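Local coordinates for protein glycerol dehydrogenase (Schizosaccharomyces pombe, PDB 1TA9) that catalyses the NAD(+)-dependent oxidation of glycerol to dihydroxyacetone, allowing the fission yeast to assimilate glycerol as a carbon source, at residues K156-A161 with I174-A179; S180-T185 with I230-S235; L234-E239 with L300-G305. All blocks are in the same frame, centred on the assembly; numbering follows the deposited sequence.

Contact 1. Residues K156-A161 with I174-A179; sequences KTMDSA and ICPTTA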
loop_
_atom_site.group_PDB
_atom_site.type_symbol
_atom_site.label_atom_id
_atom_site.label_comp_id
_atom_site.label_asym_id
_atom_site.label_seq_id
_atom_site.Cartn_x
_atom_site.Cartn_y
_atom_site.Cartn_z
ATOM N N LYS B 156 -40.376 27.813 -2.538
ATOM C CA LYS B 156 -41.528 28.471 -3.144
ATOM C C LYS B 156 -41.232 29.932 -3.450
ATOM O O LYS B 156 -41.560 30.427 -4.529
ATOM C CB LYS B 156 -42.750 28.376 -2.225
ATOM C CG LYS B 156 -43.379 26.987 -2.154
ATOM C CD LYS B 156 -44.663 27.016 -1.336
ATOM C CE LYS B 156 -45.327 25.651 -1.290
ATOM N NZ LYS B 156 -46.611 25.693 -0.531
ATOM N N THR B 157 -40.609 30.625 -2.504
ATOM C CA THR B 157 -40.284 32.029 -2.713
ATOM C C THR B 157 -39.214 32.171 -3.793
ATOM O O THR B 157 -39.294 33.057 -4.647
ATOM C CB THR B 157 -39.772 32.684 -1.415
ATOM O OG1 THR B 157 -40.778 32.577 -0.403
ATOM C CG2 THR B 157 -39.452 34.154 -1.645
ATOM N N MET B 158 -38.217 31.291 -3.753
ATOM C CA MET B 158 -37.135 31.333 -4.728
ATOM C C MET B 158 -37.642 31.059 -6.141
ATOM O O MET B 158 -37.218 31.710 -7.095
ATOM C CB MET B 158 -36.036 30.330 -4.352
ATOM C CG MET B 158 -35.277 30.698 -3.077
ATOM S SD MET B 158 -33.785 29.700 -2.772
ATOM C CE MET B 158 -34.407 28.516 -1.561
ATOM N N ASP B 159 -38.554 30.102 -6.280
ATOM C CA ASP B 159 -39.094 29.791 -7.595
ATOM C C ASP B 159 -40.015 30.894 -8.098
ATOM O O ASP B 159 -40.072 31.165 -9.297
ATOM C CB ASP B 159 -39.823 28.447 -7.570
ATOM C CG ASP B 159 -38.863 27.280 -7.490
ATOM O OD1 ASP B 159 -37.902 27.258 -8.285
ATOM O OD2 ASP B 159 -39.062 26.388 -6.642
ATOM N N SER B 160 -40.731 31.536 -7.182
ATOM C CA SER B 160 -41.625 32.622 -7.560
ATOM C C SER B 160 -40.788 33.786 -8.092
ATOM O O SER B 160 -41.164 34.446 -9.065
ATOM C CB SER B 160 -42.448 33.077 -6.350
ATOM O OG SER B 160 -43.332 32.051 -5.923
ATOM N N ALA B 161 -39.644 34.020 -7.456
ATOM C CA ALA B 161 -38.748 35.097 -7.862
ATOM C C ALA B 161 -38.184 34.856 -9.261
ATOM O O ALA B 161 -38.113 35.776 -10.077
ATOM C CB ALA B 161 -37.609 35.234 -6.857
ATOM N N ILE B 174 -31.293 35.341 -5.768
ATOM C CA ILE B 174 -31.906 34.336 -4.903
ATOM C C ILE B 174 -31.180 34.252 -3.562
ATOM O O ILE B 174 -29.970 34.028 -3.517
ATOM C CB ILE B 174 -31.866 32.959 -5.597
ATOM C CG1 ILE B 174 -32.465 33.065 -7.005
ATOM C CG2 ILE B 174 -32.625 31.931 -4.776
ATOM C CD1 ILE B 174 -33.949 33.429 -7.046
ATOM N N CYS B 175 -31.928 34.427 -2.473
ATOM C CA CYS B 175 -31.348 34.403 -1.138
ATOM C C CYS B 175 -31.975 33.337 -0.252
ATOM O O CYS B 175 -32.950 33.597 0.454
ATOM C CB CYS B 175 -31.521 35.769 -0.473
ATOM S SG CYS B 175 -31.117 37.155 -1.543
ATOM N N PRO B 176 -31.424 32.117 -0.277
ATOM C CA PRO B 176 -31.976 31.048 0.554
ATOM C C PRO B 176 -31.795 31.369 2.037
ATOM O O PRO B 176 -30.751 31.883 2.441
ATOM C CB PRO B 176 -31.181 29.820 0.109
ATOM C CG PRO B 176 -29.866 30.397 -0.296
ATOM C CD PRO B 176 -30.263 31.644 -1.052
ATOM N N THR B 177 -32.811 31.067 2.841
ATOM C CA THR B 177 -32.749 31.335 4.273
ATOM C C THR B 177 -32.484 30.068 5.089
ATOM O O THR B 177 -32.419 30.100 6.322
ATOM C CB THR B 177 -34.038 32.022 4.759
ATOM O OG1 THR B 177 -35.177 31.257 4.351
ATOM C CG2 THR B 177 -34.131 33.423 4.165
ATOM N N THR B 178 -32.332 28.955 4.380
ATOM C CA THR B 178 -32.006 27.667 4.981
ATOM C C THR B 178 -31.187 26.963 3.910
ATOM O O THR B 178 -31.232 27.343 2.742
ATOM C CB THR B 178 -33.250 26.806 5.281
ATOM O OG1 THR B 178 -33.984 26.593 4.072
ATOM C CG2 THR B 178 -34.142 27.484 6.315
ATOM N N ALA B 179 -30.427 25.951 4.300
ATOM C CA ALA B 179 -29.619 25.218 3.333
ATOM C C ALA B 179 -30.191 23.808 3.256
ATOM O O ALA B 179 -29.492 22.834 3.523
ATOM C CB ALA B 179 -28.164 25.185 3.798
#

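Contact 2. Residues S180-T185 with I230-S235; sequences SSDAAT and IGDALS. With K (potassium ion), chain J; ZN (zinc ion), chain I.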
loop_
_atom_site.group_PDB
_atom_site.type_symbol
_atom_site.label_atom_id
_atom_site.label_comp_id
_atom_site.label_asym_id
_atom_site.label_seq_id
_atom_site.Cartn_x
_atom_site.Cartn_y
_atom_site.Cartn_z
ATOM N N SER B 180 -31.465 23.711 2.876
ATOM C CA SER B 180 -32.157 22.424 2.820
ATOM C C SER B 180 -32.269 21.711 1.474
ATOM O O SER B 180 -32.766 20.587 1.416
ATOM C CB SER B 180 -33.556 22.578 3.420
ATOM O OG SER B 180 -34.305 23.546 2.710
ATOM N N SER B 181 -31.822 22.353 0.400
ATOM C CA SER B 181 -31.863 21.751 -0.932
ATOM C C SER B 181 -30.899 22.528 -1.817
ATOM O O SER B 181 -30.396 23.578 -1.415
ATOM C CB SER B 181 -33.274 21.827 -1.527
ATOM O OG SER B 181 -33.508 23.092 -2.131
ATOM N N ASP B 182 -30.637 22.021 -3.016
ATOM C CA ASP B 182 -29.728 22.705 -3.934
ATOM C C ASP B 182 -30.487 23.404 -5.061
ATOM O O ASP B 182 -29.952 23.609 -6.150
ATOM C CB ASP B 182 -28.710 21.718 -4.528
ATOM C CG ASP B 182 -29.363 20.478 -5.114
ATOM O OD1 ASP B 182 -30.530 20.571 -5.542
ATOM O OD2 ASP B 182 -28.706 19.409 -5.162
ATOM N N ALA B 183 -31.730 23.789 -4.792
ATOM C CA ALA B 183 -32.548 24.453 -5.803
ATOM C C ALA B 183 -32.124 25.894 -6.095
ATOM O O ALA B 183 -32.320 26.391 -7.204
ATOM C CB ALA B 183 -34.012 24.428 -5.379
ATOM N N ALA B 184 -31.537 26.554 -5.103
ATOM C CA ALA B 184 -31.129 27.950 -5.235
ATOM C C ALA B 184 -30.424 28.352 -6.534
ATOM O O ALA B 184 -30.853 29.274 -7.222
ATOM C CB ALA B 184 -30.264 28.342 -4.030
ATOM N N THR B 185 -29.350 27.657 -6.879
ATOM C CA THR B 185 -28.575 28.005 -8.067
ATOM C C THR B 185 -29.099 27.521 -9.409
ATOM O O THR B 185 -28.604 27.957 -10.448
ATOM C CB THR B 185 -27.144 27.453 -7.969
ATOM O OG1 THR B 185 -27.186 26.029 -8.135
ATOM C CG2 THR B 185 -26.524 27.787 -6.616
ATOM N N ILE B 230 -28.246 18.150 3.380
ATOM C CA ILE B 230 -27.160 17.175 3.281
ATOM C C ILE B 230 -27.704 15.971 2.515
ATOM O O ILE B 230 -27.019 15.385 1.672
ATOM C CB ILE B 230 -26.675 16.740 4.690
ATOM C CG1 ILE B 230 -25.908 17.897 5.340
ATOM C CG2 ILE B 230 -25.814 15.478 4.598
ATOM C CD1 ILE B 230 -25.553 17.670 6.802
ATOM N N GLY B 231 -28.950 15.616 2.808
ATOM C CA GLY B 231 -29.575 14.495 2.132
ATOM C C GLY B 231 -29.671 14.752 0.642
ATOM O O GLY B 231 -29.444 13.859 -0.178
ATOM N N ASP B 232 -30.006 15.986 0.283
ATOM C CA ASP B 232 -30.121 16.348 -1.119
ATOM C C ASP B 232 -28.719 16.362 -1.733
ATOM O O ASP B 232 -28.508 15.856 -2.833
ATOM C CB ASP B 232 -30.767 17.731 -1.257
ATOM C CG ASP B 232 -31.372 17.955 -2.631
ATOM O OD1 ASP B 232 -31.678 19.117 -2.976
ATOM O OD2 ASP B 232 -31.553 16.960 -3.360
ATOM N N ALA B 233 -27.757 16.926 -1.009
ATOM C CA ALA B 233 -26.386 17.008 -1.507
ATOM C C ALA B 233 -25.759 15.621 -1.715
ATOM O O ALA B 233 -24.962 15.421 -2.638
ATOM C CB ALA B 233 -25.533 17.841 -0.550
ATOM N N LEU B 234 -26.118 14.667 -0.864
ATOM C CA LEU B 234 -25.587 13.310 -0.988
ATOM C C LEU B 234 -25.956 12.615 -2.299
ATOM O O LEU B 234 -25.205 11.772 -2.787
ATOM C CB LEU B 234 -26.057 12.442 0.183
ATOM C CG LEU B 234 -25.270 12.576 1.487
ATOM C CD1 LEU B 234 -25.985 11.809 2.595
ATOM C CD2 LEU B 234 -23.856 12.049 1.286
ATOM N N SER B 235 -27.102 12.954 -2.876
ATOM C CA SER B 235 -27.504 12.305 -4.117
ATOM C C SER B 235 -26.796 12.867 -5.351
ATOM O O SER B 235 -26.725 12.204 -6.385
ATOM C CB SER B 235 -29.017 12.413 -4.314
ATOM O OG SER B 235 -29.403 13.730 -4.645
HETATM K K K J . -29.021 16.777 -5.445
HETATM ZN ZN ZN I . -33.016 17.791 -4.816
HETATM O O HOH W 1 -28.659 15.225 -7.474
#

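Contact 3. Residues L234-E239 with L300-G305; sequences LSTWVE and LMSGLG. With K (potassium ion), chain J.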
loop_
_atom_site.group_PDB
_atom_site.type_symbol
_atom_site.label_atom_id
_atom_site.label_comp_id
_atom_site.label_asym_id
_atom_site.label_seq_id
_atom_site.Cartn_x
_atom_site.Cartn_y
_atom_site.Cartn_z
ATOM N N LEU B 234 -26.118 14.667 -0.864
ATOM C CA LEU B 234 -25.587 13.310 -0.988
ATOM C C LEU B 234 -25.956 12.615 -2.299
ATOM O O LEU B 234 -25.205 11.772 -2.787
ATOM C CB LEU B 234 -26.057 12.442 0.183
ATOM C CG LEU B 234 -25.270 12.576 1.487
ATOM C CD1 LEU B 234 -25.985 11.809 2.595
ATOM C CD2 LEU B 234 -23.856 12.049 1.286
ATOM N N SER B 235 -27.102 12.954 -2.876
ATOM C CA SER B 235 -27.504 12.305 -4.117
ATOM C C SER B 235 -26.796 12.867 -5.351
ATOM O O SER B 235 -26.725 12.204 -6.385
ATOM C CB SER B 235 -29.017 12.413 -4.314
ATOM O OG SER B 235 -29.403 13.730 -4.645
ATOM N N THR B 236 -26.260 14.077 -5.234
ATOM C CA THR B 236 -25.587 14.720 -6.355
ATOM C C THR B 236 -24.506 13.873 -7.023
ATOM O O THR B 236 -24.568 13.631 -8.229
ATOM C CB THR B 236 -24.957 16.062 -5.938
ATOM O OG1 THR B 236 -25.982 16.938 -5.457
ATOM C CG2 THR B 236 -24.260 16.716 -7.125
ATOM N N TRP B 237 -23.517 13.430 -6.254
ATOM C CA TRP B 237 -22.447 12.629 -6.827
ATOM C C TRP B 237 -22.992 11.327 -7.406
ATOM O O TRP B 237 -22.613 10.925 -8.506
ATOM C CB TRP B 237 -21.378 12.316 -5.774
ATOM C CG TRP B 237 -20.231 11.511 -6.312
ATOM C CD1 TRP B 237 -19.190 11.965 -7.076
ATOM C CD2 TRP B 237 -20.023 10.105 -6.145
ATOM N NE1 TRP B 237 -18.348 10.924 -7.393
ATOM C CE2 TRP B 237 -18.835 9.771 -6.834
ATOM C CE3 TRP B 237 -20.727 9.092 -5.479
ATOM C CZ2 TRP B 237 -18.334 8.465 -6.875
ATOM C CZ3 TRP B 237 -20.227 7.788 -5.521
ATOM C CH2 TRP B 237 -19.041 7.490 -6.216
ATOM N N VAL B 238 -23.887 10.670 -6.673
ATOM C CA VAL B 238 -24.453 9.414 -7.145
ATOM C C VAL B 238 -25.189 9.575 -8.469
ATOM O O VAL B 238 -24.931 8.842 -9.423
ATOM C CB VAL B 238 -25.436 8.804 -6.118
ATOM C CG1 VAL B 238 -26.161 7.613 -6.745
ATOM C CG2 VAL B 238 -24.677 8.364 -4.864
ATOM N N GLU B 239 -26.101 10.542 -8.537
ATOM C CA GLU B 239 -26.870 10.738 -9.760
ATOM C C GLU B 239 -26.029 11.247 -10.922
ATOM O O GLU B 239 -26.102 10.701 -12.024
ATOM C CB GLU B 239 -28.058 11.675 -9.502
ATOM C CG GLU B 239 -29.046 11.114 -8.484
ATOM C CD GLU B 239 -30.316 11.937 -8.364
ATOM O OE1 GLU B 239 -31.251 11.728 -9.170
ATOM O OE2 GLU B 239 -30.374 12.800 -7.464
ATOM N N LEU B 300 -23.854 25.682 -3.441
ATOM C CA LEU B 300 -23.060 25.846 -4.657
ATOM C C LEU B 300 -22.611 24.539 -5.304
ATOM O O LEU B 300 -22.904 24.290 -6.479
ATOM C CB LEU B 300 -21.827 26.711 -4.374
ATOM C CG LEU B 300 -20.876 26.983 -5.546
ATOM C CD1 LEU B 300 -21.580 27.805 -6.620
ATOM C CD2 LEU B 300 -19.650 27.719 -5.034
ATOM N N MET B 301 -21.908 23.701 -4.550
ATOM C CA MET B 301 -21.408 22.443 -5.101
ATOM C C MET B 301 -22.513 21.503 -5.568
ATOM O O MET B 301 -22.501 21.022 -6.704
ATOM C CB MET B 301 -20.521 21.734 -4.078
ATOM C CG MET B 301 -19.269 22.509 -3.697
ATOM S SD MET B 301 -18.319 21.597 -2.478
ATOM C CE MET B 301 -18.187 22.805 -1.118
ATOM N N SER B 302 -23.470 21.229 -4.696
ATOM C CA SER B 302 -24.551 20.342 -5.079
ATOM C C SER B 302 -25.322 20.934 -6.263
ATOM O O SER B 302 -25.705 20.216 -7.189
ATOM C CB SER B 302 -25.479 20.108 -3.891
ATOM O OG SER B 302 -26.394 19.071 -4.184
ATOM N N GLY B 303 -25.521 22.248 -6.238
ATOM C CA GLY B 303 -26.236 22.919 -7.309
ATOM C C GLY B 303 -25.560 22.806 -8.663
ATOM O O GLY B 303 -26.163 22.326 -9.620
ATOM N N LEU B 304 -24.310 23.244 -8.755
ATOM C CA LEU B 304 -23.581 23.172 -10.017
ATOM C C LEU B 304 -23.279 21.724 -10.385
ATOM O O LEU B 304 -23.232 21.371 -11.564
ATOM C CB LEU B 304 -22.264 23.942 -9.925
ATOM C CG LEU B 304 -22.334 25.457 -9.743
ATOM C CD1 LEU B 304 -20.915 26.005 -9.590
ATOM C CD2 LEU B 304 -23.033 26.082 -10.943
ATOM N N GLY B 305 -23.072 20.896 -9.364
ATOM C CA GLY B 305 -22.767 19.491 -9.577
ATOM C C GLY B 305 -23.901 18.700 -10.197
ATOM O O GLY B 305 -23.665 17.811 -11.013
HETATM K K K J . -29.021 16.777 -5.445
HETATM O O HOH W 1 -28.659 15.225 -7.474
#

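Contact 1. Residues K156-A161 with I174-A179
Met158 lays its thioether over one face of the Pro176 ring, SD standing above the ring with Pro176 CB as its nearest atom at 3.9 Å, while CE sits nearer the CB corner. The methyl of Ala184 comes in obliquely at the CG corner from the same side of the ring and also touches the Met158 sulfur. Another flat group, the carbonyl of Lys156, is gripped from opposite faces of its plane by the backbone N and the side-chain OG of Ser160, so this serine meets its hydroxyl's need for a partner within its own helix. Between helix 155-167 and strand 172-176 the contact is wholly apolar, as befits the buried inner face of a beta-alpha-beta unit: strand 148-153 leads into the helix, which runs back antiparallel to strand 172-176 (178°) across the parallel sheet of the NAD(+)-binding half. With CG1 anti to the carbonyl carbon (chi1 -52°), Ile174 turns CG2 anti to the backbone N and toward the methionine; CG2 presses on Met158 SD at 3.2 Å and on Met158 CG at 3.4 Å, tight for carbon against carbon. Its other branch ends in CD1, which lies 4.1 Å from Ala161 CB, and alanine suits a helix face brought this close to a branched side chain. Flexible and unbranched, methionine can bend at chi3 (-100°) to follow both Ile174 and the proline. Lys156 to Asp159, together with Thr177 to Ala179 beyond the strand end, probably help to bind NAD(+).

Contact 2. Residues S180-T185 with I230-S235
Asp182 and Asp232 meet by one hydrogen bond and through a shared metal. The bond runs from Asp182 N to Asp232 OD1 (3.1 Å, N-H...O angle 153°), reaching the oxygen on its anti side and 25° out of the carboxylate plane. Ser181 OG accepts from Ala183 N in an ST turn, which shapes the loop that presents this N-H; a small serine lets the chain pass close to the Asp232 oxygen.

Metal bonds come second. Asp232 grasps the zinc ion with OD2 close at 2.2 Å and OD1 more loosely at 2.6 Å, and His315 and His333 are further ligands. The zinc is probably the catalytic metal, and both aspartates probably bind substrate. The potassium ion lies between the segments: Asp182 OD2 binds it at 2.7 Å, Asp232 O at 2.8 Å and Asp232 OD2, more distantly, at 3.3 Å, with Ser235 OG and a water also in its shell. Asp232 OD2 thus touches both metals, suiting a short carboxylate with few torsions. Asp182 OD2 has a second partner in Ser302.

The third kind is a meeting of like charges, Asp182 OD1 lying 3.2 Å from Asp232 OD1, the carboxylate planes turned 46° apart. Such closeness is probably affordable because the two cations and the backbone N-H draw off negative charge, and the potassium ion, bound from both sides, ties the loop to the helix.

Contact 3. Residues L234-E239 with L300-G305
Thr236 takes the rotamer with OG1 anti to the carbonyl carbon and CG2 anti to the backbone N (chi1 -60°), and Ser302 turns OG anti to its own N (chi1 -170°), so that the two hydroxyls meet between helices 223-245 and 289-307. Thr236 OG1 and Ser302 OG, the latter also engaged by Asp182, share a short hydrogen bond of 2.5 Å. Thr236 OG1 also binds the potassium ion at 3.0 Å. The methyl does other work: Thr236 CG2 rests on the backbone of the facing helix, 3.7 Å from Gly305 C, where a CB on Gly305 would sit tightly against the methyl and clash with Met301 O, so glycine suits the place. With a valine in its place, the potassium ion would probably lack one oxygen ligand and Ser302 would lose this hydroxyl partner. One turn on, Glu239 OE2 accepts from the water that binds potassium (3.0 Å from OE2 to the water oxygen) and also bonds to His315 ND1, which makes it a second-shell residue for a zinc ligand. One helix furnishing potassium ligands and a neighbour bracing them belong to the all-helical half of the iron-containing alcohol dehydrogenase fold, where the catalytic metal is bound.

From the N terminus, contact 1 comes first, closing the short loop of a beta-alpha-beta unit inside the nucleotide-binding half. The chain then runs directly from 174-179 into 180-185, where contact 2 opens; it closes on helix 223-245 after passing through strands 188-192, 198-203 and 210-214, and so ties the two halves of the subunit together. Contact 3 opens on the same helix, sharing Leu234 and Ser235 with contact 2, and closes on helix 289-307. None nests inside another: contact 1 precedes both, and contact 3 starts where contact 2 ends. In space contacts 1 and 2 touch through Ala184, whereas contacts 2 and 3, with centres about 7 Å apart, have the potassium ion and its water in common.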